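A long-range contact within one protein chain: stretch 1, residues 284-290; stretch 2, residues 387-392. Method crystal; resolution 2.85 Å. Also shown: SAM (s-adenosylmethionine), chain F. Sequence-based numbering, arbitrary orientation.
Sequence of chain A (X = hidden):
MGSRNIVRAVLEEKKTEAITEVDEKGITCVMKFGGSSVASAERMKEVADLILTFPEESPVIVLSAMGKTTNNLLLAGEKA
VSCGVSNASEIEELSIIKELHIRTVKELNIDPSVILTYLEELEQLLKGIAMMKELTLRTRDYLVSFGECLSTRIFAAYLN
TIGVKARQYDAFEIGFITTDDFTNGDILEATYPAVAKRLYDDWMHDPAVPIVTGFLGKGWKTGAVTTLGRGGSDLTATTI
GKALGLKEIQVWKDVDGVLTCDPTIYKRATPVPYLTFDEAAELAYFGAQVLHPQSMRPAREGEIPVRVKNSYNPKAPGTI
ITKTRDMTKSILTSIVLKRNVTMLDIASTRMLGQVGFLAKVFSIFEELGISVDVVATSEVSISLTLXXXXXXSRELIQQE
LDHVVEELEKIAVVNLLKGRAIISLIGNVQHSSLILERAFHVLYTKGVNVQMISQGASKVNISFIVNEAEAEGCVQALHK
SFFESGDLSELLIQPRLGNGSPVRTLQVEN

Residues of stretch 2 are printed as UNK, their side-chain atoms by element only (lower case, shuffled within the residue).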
# COMPACT_ATOMS: atom_id res chain seq x y z
N ALA A 284 18.59 -2.58 9.96
CA ALA A 284 19.47 -3.63 10.48
C ALA A 284 19.23 -5.06 9.97
O ALA A 284 20.18 -5.82 9.81
CB ALA A 284 19.48 -3.61 12.02
N TYR A 285 17.97 -5.42 9.72
CA TYR A 285 17.64 -6.80 9.34
C TYR A 285 18.03 -7.13 7.90
O TYR A 285 18.55 -8.21 7.63
CB TYR A 285 16.16 -7.09 9.59
CG TYR A 285 15.81 -8.56 9.59
CD1 TYR A 285 16.44 -9.45 10.46
CD2 TYR A 285 14.83 -9.07 8.74
CE1 TYR A 285 16.11 -10.81 10.47
CE2 TYR A 285 14.49 -10.42 8.75
CZ TYR A 285 15.13 -11.28 9.61
OH TYR A 285 14.79 -12.62 9.62
N PHE A 286 17.78 -6.19 6.98
CA PHE A 286 18.11 -6.37 5.57
C PHE A 286 19.47 -5.78 5.17
O PHE A 286 20.07 -6.24 4.20
CB PHE A 286 17.01 -5.77 4.68
CG PHE A 286 15.76 -6.60 4.60
CD1 PHE A 286 14.69 -6.35 5.46
CD2 PHE A 286 15.65 -7.62 3.67
CE1 PHE A 286 13.53 -7.12 5.39
CE2 PHE A 286 14.49 -8.39 3.59
CZ PHE A 286 13.43 -8.14 4.45
N GLY A 287 19.92 -4.76 5.89
CA GLY A 287 21.19 -4.07 5.60
C GLY A 287 22.37 -4.83 6.14
O GLY A 287 23.28 -5.19 5.40
N ALA A 288 22.38 -5.04 7.46
CA ALA A 288 23.18 -6.09 8.08
C ALA A 288 22.32 -7.35 8.08
O ALA A 288 21.24 -7.37 7.46
CB ALA A 288 23.57 -5.68 9.48
N GLN A 289 22.75 -8.41 8.74
CA GLN A 289 21.89 -9.58 8.88
C GLN A 289 21.58 -9.83 10.35
O GLN A 289 21.64 -10.96 10.83
CB GLN A 289 22.50 -10.82 8.22
CG GLN A 289 22.16 -10.98 6.73
CD GLN A 289 22.85 -9.96 5.83
OE1 GLN A 289 22.26 -9.48 4.87
NE2 GLN A 289 24.10 -9.63 6.14
N VAL A 290 21.24 -8.75 11.05
CA VAL A 290 21.04 -8.79 12.50
C VAL A 290 19.87 -7.92 12.97
O VAL A 290 19.37 -7.07 12.22
CB VAL A 290 22.32 -8.35 13.28
CG1 VAL A 290 23.41 -9.42 13.19
CG2 VAL A 290 22.83 -6.99 12.80
N UNK A 387 7.43 -10.86 0.06
CA UNK A 387 8.61 -11.01 0.93
C UNK A 387 9.77 -11.63 0.15
O UNK A 387 9.56 -12.59 -0.60
c UNK A 387 7.72 -11.13 3.31
o UNK A 387 7.69 -9.88 3.29
c UNK A 387 8.29 -11.90 2.13
o UNK A 387 7.31 -11.80 4.29
N UNK A 388 10.99 -11.08 0.30
CA UNK A 388 12.14 -11.70 -0.36
C UNK A 388 12.30 -13.13 0.14
O UNK A 388 12.02 -13.41 1.31
c UNK A 388 13.32 -10.84 0.12
c UNK A 388 12.72 -9.53 0.51
c UNK A 388 11.37 -9.88 1.07
N UNK A 389 12.71 -14.03 -0.75
CA UNK A 389 12.76 -15.46 -0.42
C UNK A 389 13.70 -15.82 0.74
O UNK A 389 13.41 -16.76 1.50
c UNK A 389 13.10 -16.30 -1.64
o UNK A 389 14.41 -16.00 -2.09
N UNK A 390 14.80 -15.09 0.88
CA UNK A 390 15.78 -15.35 1.94
C UNK A 390 15.20 -15.18 3.35
O UNK A 390 15.77 -15.64 4.34
c UNK A 390 18.39 -10.97 2.47
c UNK A 390 17.03 -13.10 2.33
c UNK A 390 17.06 -14.52 1.75
n UNK A 390 19.49 -11.07 3.48
c UNK A 390 18.16 -12.27 1.72
N UNK A 391 14.04 -14.53 3.42
CA UNK A 391 13.31 -14.34 4.66
C UNK A 391 12.55 -15.60 5.03
O UNK A 391 11.99 -15.70 6.13
c UNK A 391 11.89 -12.37 5.67
c UNK A 391 10.55 -11.74 5.37
c UNK A 391 12.92 -11.30 5.93
c UNK A 391 12.32 -13.19 4.47
N UNK A 392 12.51 -16.56 4.10
CA UNK A 392 11.77 -17.81 4.26
C UNK A 392 12.65 -19.04 4.02
O UNK A 392 13.87 -18.93 3.93
c UNK A 392 9.55 -16.77 3.72
c UNK A 392 8.55 -16.88 4.74
c UNK A 392 10.55 -17.81 3.34
c UNK A 392 7.11 -17.66 6.51
c UNK A 392 7.84 -15.66 4.76
c UNK A 392 9.42 -15.52 3.20
c UNK A 392 6.77 -15.42 5.64
n UNK A 392 8.39 -14.85 3.81
c UNK A 392 8.17 -17.90 5.63
c UNK A 392 6.43 -16.43 6.50
N SAM F . -0.23 -24.14 -0.31
CA SAM F . 0.79 -23.95 0.72
C SAM F . 0.18 -23.79 2.12
O SAM F . 0.72 -24.30 3.11
OXT SAM F . -0.86 -23.15 2.30
CB SAM F . 1.66 -22.74 0.38
CG SAM F . 2.99 -22.67 1.14
SD SAM F . 3.09 -21.18 2.16
CE SAM F . 3.37 -19.91 0.90
C5' SAM F . 4.66 -21.28 3.08
C4' SAM F . 5.92 -21.76 2.36
O4' SAM F . 6.28 -20.89 1.29
C3' SAM F . 7.13 -21.79 3.29
O3' SAM F . 7.81 -23.00 3.09
C2' SAM F . 8.02 -20.63 2.87
O2' SAM F . 9.39 -20.99 2.88
C1' SAM F . 7.57 -20.34 1.45
N9 SAM F . 7.54 -18.90 1.12
C8 SAM F . 8.35 -18.27 0.20
N7 SAM F . 8.02 -16.96 0.15
C5 SAM F . 7.01 -16.74 1.01
C6 SAM F . 6.30 -15.59 1.34
N6 SAM F . 6.58 -14.42 0.77
N1 SAM F . 5.29 -15.67 2.28
C2 SAM F . 5.00 -16.87 2.89
N3 SAM F . 5.71 -18.01 2.55
C4 SAM F . 6.69 -17.95 1.62
O HOH W 1 18.39 -10.90 5.99

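Position 387 opens the second stretch with four side-chain atoms: two carbons in a row, the second of which carries two oxygens. A carboxylate one carbon removed from the backbone identifies Asp387. No atom of this side chain comes within 6 Å of stretch 1. Its CB lies 3.3 Å from N6 of s-adenosylmethionine.

At position 388 three carbons close a ring onto the backbone nitrogen, which only proline does. Pro388 directs its CA-to-CB bond toward stretch 1, and its CG lies 3.7 Å from CE2 of Phe286. The contact is apolar, and the phi angle of -59° suits the closed ring.

Position 389 has one carbon followed by one oxygen, and the carbon bears no further branch. The residue is therefore Ser389, in the p rotamer. It starts a short 3-10 segment and is out of reach of stretch 1.

Position 390 carries four carbons in a row ending in a nitrogen, an unbranched chain that defines Lys390. Its CA-to-CB bond points sideways, but the chain is long enough for its end to approach the first stretch. There CE comes to 4.5 Å from Phe286 CD2, and NZ lies 3.5 Å from OE1 of Gln289, a separation at which the geometry leaves a hydrogen bond undecided. A firmer link runs through water 1, which accepts a hydrogen bond from Lys390 NZ at 2.7 Å and donates one to the backbone O of Tyr285 at 3.2 Å.

The four carbons at position 391 fork at the second, the pattern of leucine. Leu391, with chi1 near t and chi2 near p, brings CD1 to 3.3 Å from Tyr285 CE2 and 3.5 Å from Phe286 CZ. The same methyl thus meets both aromatic rings, at the edge of the tyrosine and obliquely to the phenylalanine. The 3-10 turn that carries it is held by a backbone hydrogen bond from Leu391 N to Pro388 O, 3.1 Å long.

At position 392 one carbon leads to fused five- and six-membered rings containing eight carbons and one nitrogen, an indole. Trp392 lies beyond the reach of stretch 1. Its NE1 donates a hydrogen bond to OD2 of Asp387 (3.3 Å), joining the two ends of the stretch, while C6 of s-adenosylmethionine sits over one face of the rings.

The contact is small, burying 259 Å² in all, and is made chiefly by side chains. The nearest CA atoms, those of Phe286 and Leu391, are 9.3 Å apart, and no clear direct hydrogen bond crosses the gap. Phe286 is the central element of stretch 1, its ring meeting Pro388, Lys390 and Leu391, while Tyr285 offers the edge of its ring to the leucine methyl. Lys390 supplements this apolar packing with its water-mediated link. Asp387 and Trp392, at the two ends of stretch 2, make no contact with stretch 1 and lie against s-adenosylmethionine, so this short segment lies between the aromatic pair and the ligand.

Stretch 2, residues 387-392: DPSKLW
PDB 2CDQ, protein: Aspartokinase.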